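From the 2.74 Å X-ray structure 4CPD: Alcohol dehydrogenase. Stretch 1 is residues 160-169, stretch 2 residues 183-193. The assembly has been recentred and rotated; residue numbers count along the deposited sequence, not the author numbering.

Stretch 1 (160-169) GLIQGQLRPG
Stretch 2 (183-193) MAIEVAQVLGA

A single hydrogen bond joins these two stretches, and it forms only after both helices have ended: Gly 169 N donates to Gly 192 O at 2.8 Å, with an N-H...O angle of 176°, so nearly straight that little of its strength is lost. The whole contact buries 408 Å², both sides summed, and apart from this bond it is largely apolar. It illustrates a general principle, that two helices can pack through small and branched aliphatic residues while their C-terminal exits supply the polar link.

Stretch 1 enters already helical, stays so through Gln 163 and closes in a Schellman motif. Gln 165 takes positive phi (67/29), and two bonds reach back into the last turn, Gln 165 N to Ile 162 O at 2.9 Å and Leu 166 N to Leu 161 O at 3.2 Å. The chain then extends through Leu 166 (-50/129), Arg 167 (-125/151) and Pro 168 (-53/142) before Gly 169 turns at 94/-21. Stretch 2 enters in a helix that runs through Val 190. Leu 191 (-89/11) is the first residue to leave helical angles, Gly 192 follows at 82/32, and Ala 193 extends at -65/145; Ala 193 N bonds back to Ala 188 O at 3.1 Å. Register rises in the same order along both chains: CA atoms of Leu 161 and Ala 184 lie 7.4 Å apart, those of Pro 168 and Gly 192 4.4 Å, and those of Gly 169 and Ala 193 5.1 Å.

At the helical end, Leu 161 (m, t) points toward stretch 2. Its CD1 lies 3.6 Å from Val 187 CG1 (Val 187 is t) and 3.6 Å from Ala 184 O. Leu 161 CD1 also lies 4.4 Å from Ala 184 CB and 4.3 Å from Ala 188 CB, and 3.9 Å from the backbone Ala 188 N.

Leu 166 (t, p) also points toward its partner and places CD2 3.5 Å from Leu 191 CB and 4.0 Å from Ala 188 CA. Leu 191, with chi1 between wells at -91° and chi2 p, leaves sideways; its CD2 meets Ile 162 CD1 at 3.9 Å, Ile 162 being m, m. These contacts are apolar, carried by dispersion between aliphatic groups.

At the exit, Pro 168 CA sits 3.5 Å from Gly 192 O in a CA-H...O contact, so one carbonyl serves two donors. Glycine suits both turns: an ideal CB on Gly 192 would come within 3.3 Å of Pro 168 CB, and one on Gly 169 would jam against the preceding carbonyl oxygen.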

# COMPACT_ATOMS: atom_id res chain seq x y z
N GLY A 160 -2.34 -6.89 10.08
CA GLY A 160 -1.35 -6.92 9.04
C GLY A 160 -1.83 -7.72 7.85
O GLY A 160 -1.69 -7.28 6.71
N LEU A 161 -2.42 -8.88 8.14
CA LEU A 161 -2.86 -9.80 7.10
C LEU A 161 -4.13 -9.34 6.42
O LEU A 161 -4.26 -9.48 5.19
CB LEU A 161 -3.07 -11.19 7.65
CG LEU A 161 -1.80 -11.86 8.13
CD1 LEU A 161 -2.16 -13.11 8.92
CD2 LEU A 161 -0.90 -12.18 6.96
N ILE A 162 -5.08 -8.80 7.17
CA ILE A 162 -6.29 -8.26 6.51
C ILE A 162 -5.97 -7.07 5.58
O ILE A 162 -6.49 -7.00 4.45
CB ILE A 162 -7.36 -7.83 7.51
CG1 ILE A 162 -7.80 -9.02 8.35
CG2 ILE A 162 -8.55 -7.24 6.79
CD1 ILE A 162 -8.49 -10.12 7.60
N GLN A 163 -5.12 -6.17 6.05
CA GLN A 163 -4.73 -5.02 5.26
C GLN A 163 -3.94 -5.48 4.05
O GLN A 163 -4.04 -4.90 2.96
CB GLN A 163 -3.95 -4.01 6.13
CG GLN A 163 -4.86 -3.21 7.08
CD GLN A 163 -4.12 -2.61 8.27
OE1 GLN A 163 -2.91 -2.39 8.20
NE2 GLN A 163 -4.84 -2.34 9.36
N GLY A 164 -3.18 -6.56 4.22
CA GLY A 164 -2.43 -7.17 3.11
C GLY A 164 -3.31 -7.92 2.14
O GLY A 164 -2.82 -8.51 1.18
N GLN A 165 -4.60 -7.94 2.41
CA GLN A 165 -5.63 -8.48 1.53
C GLN A 165 -5.56 -9.97 1.35
O GLN A 165 -5.99 -10.50 0.38
CB GLN A 165 -5.64 -7.75 0.19
CG GLN A 165 -5.85 -6.25 0.35
CD GLN A 165 -7.28 -5.83 0.10
OE1 GLN A 165 -8.06 -5.65 1.04
NE2 GLN A 165 -7.64 -5.68 -1.17
N LEU A 166 -5.07 -10.66 2.35
CA LEU A 166 -4.97 -12.10 2.28
C LEU A 166 -6.30 -12.67 1.85
O LEU A 166 -7.33 -12.38 2.43
CB LEU A 166 -4.59 -12.70 3.64
CG LEU A 166 -4.47 -14.23 3.68
CD1 LEU A 166 -3.23 -14.66 2.93
CD2 LEU A 166 -4.43 -14.71 5.11
N ARG A 167 -6.27 -13.51 0.84
CA ARG A 167 -7.48 -14.15 0.37
C ARG A 167 -7.22 -15.64 0.39
O ARG A 167 -6.09 -16.06 0.27
CB ARG A 167 -7.84 -13.61 -1.03
CG ARG A 167 -8.87 -12.47 -0.97
N PRO A 168 -8.26 -16.44 0.58
CA PRO A 168 -8.05 -17.87 0.54
C PRO A 168 -7.32 -18.33 -0.73
O PRO A 168 -7.54 -17.78 -1.81
CB PRO A 168 -9.47 -18.44 0.57
CG PRO A 168 -10.35 -17.33 1.05
CD PRO A 168 -9.69 -16.10 0.53
N GLY A 169 -6.43 -19.29 -0.57
CA GLY A 169 -5.62 -19.78 -1.68
C GLY A 169 -4.26 -19.10 -1.75
O GLY A 169 -3.31 -19.64 -2.31
N MET A 183 1.69 -15.51 15.64
CA MET A 183 0.26 -15.19 15.51
C MET A 183 -0.13 -15.15 14.01
O MET A 183 -1.17 -15.70 13.58
CB MET A 183 -0.08 -13.85 16.13
CG MET A 183 0.23 -13.69 17.60
SD MET A 183 -0.80 -14.65 18.73
CE MET A 183 0.34 -15.99 19.08
N ALA A 184 0.73 -14.52 13.22
CA ALA A 184 0.46 -14.37 11.81
C ALA A 184 0.34 -15.73 11.15
O ALA A 184 -0.60 -15.97 10.37
CB ALA A 184 1.56 -13.57 11.13
N ILE A 185 1.28 -16.61 11.45
CA ILE A 185 1.23 -17.96 10.89
C ILE A 185 -0.10 -18.66 11.18
O ILE A 185 -0.78 -19.12 10.28
CB ILE A 185 2.38 -18.82 11.40
CG1 ILE A 185 3.68 -18.32 10.80
CG2 ILE A 185 2.19 -20.25 10.98
CD1 ILE A 185 4.90 -18.81 11.54
N GLU A 186 -0.47 -18.71 12.45
CA GLU A 186 -1.73 -19.36 12.83
C GLU A 186 -2.89 -18.73 12.09
O GLU A 186 -3.71 -19.44 11.55
CB GLU A 186 -1.95 -19.26 14.34
CG GLU A 186 -2.95 -20.25 14.91
CD GLU A 186 -3.10 -20.16 16.43
OE1 GLU A 186 -2.28 -19.52 17.12
OE2 GLU A 186 -4.05 -20.75 16.96
N VAL A 187 -2.97 -17.40 12.08
CA VAL A 187 -4.09 -16.69 11.46
C VAL A 187 -4.12 -17.02 9.98
O VAL A 187 -5.18 -17.35 9.43
CB VAL A 187 -3.96 -15.16 11.59
CG1 VAL A 187 -5.01 -14.46 10.73
CG2 VAL A 187 -4.09 -14.72 13.04
N ALA A 188 -2.96 -16.94 9.34
CA ALA A 188 -2.91 -17.18 7.91
C ALA A 188 -3.54 -18.53 7.58
O ALA A 188 -4.36 -18.67 6.67
CB ALA A 188 -1.49 -17.11 7.41
N GLN A 189 -3.18 -19.53 8.38
CA GLN A 189 -3.82 -20.87 8.31
C GLN A 189 -5.33 -20.81 8.31
O GLN A 189 -5.97 -21.22 7.38
CB GLN A 189 -3.40 -21.72 9.50
CG GLN A 189 -3.59 -23.19 9.27
CD GLN A 189 -2.51 -23.74 8.37
OE1 GLN A 189 -1.40 -23.23 8.35
NE2 GLN A 189 -2.83 -24.79 7.61
N VAL A 190 -5.90 -20.24 9.33
CA VAL A 190 -7.35 -20.18 9.45
C VAL A 190 -8.03 -19.29 8.37
O VAL A 190 -9.22 -19.45 8.10
CB VAL A 190 -7.68 -19.72 10.89
CG1 VAL A 190 -9.15 -19.39 11.07
CG2 VAL A 190 -7.19 -20.79 11.85
N LEU A 191 -7.29 -18.36 7.76
CA LEU A 191 -7.84 -17.55 6.68
C LEU A 191 -7.64 -18.22 5.32
O LEU A 191 -7.84 -17.60 4.28
CB LEU A 191 -7.23 -16.16 6.71
CG LEU A 191 -8.01 -15.13 7.53
CD1 LEU A 191 -8.31 -15.63 8.94
CD2 LEU A 191 -7.24 -13.81 7.56
N GLY A 192 -7.23 -19.48 5.34
CA GLY A 192 -7.20 -20.32 4.15
C GLY A 192 -6.00 -20.18 3.25
O GLY A 192 -6.11 -20.34 2.05
N ALA A 193 -4.85 -19.86 3.81
CA ALA A 193 -3.67 -19.76 2.99
C ALA A 193 -3.37 -21.13 2.45
O ALA A 193 -3.60 -22.11 3.11
CB ALA A 193 -2.50 -19.24 3.79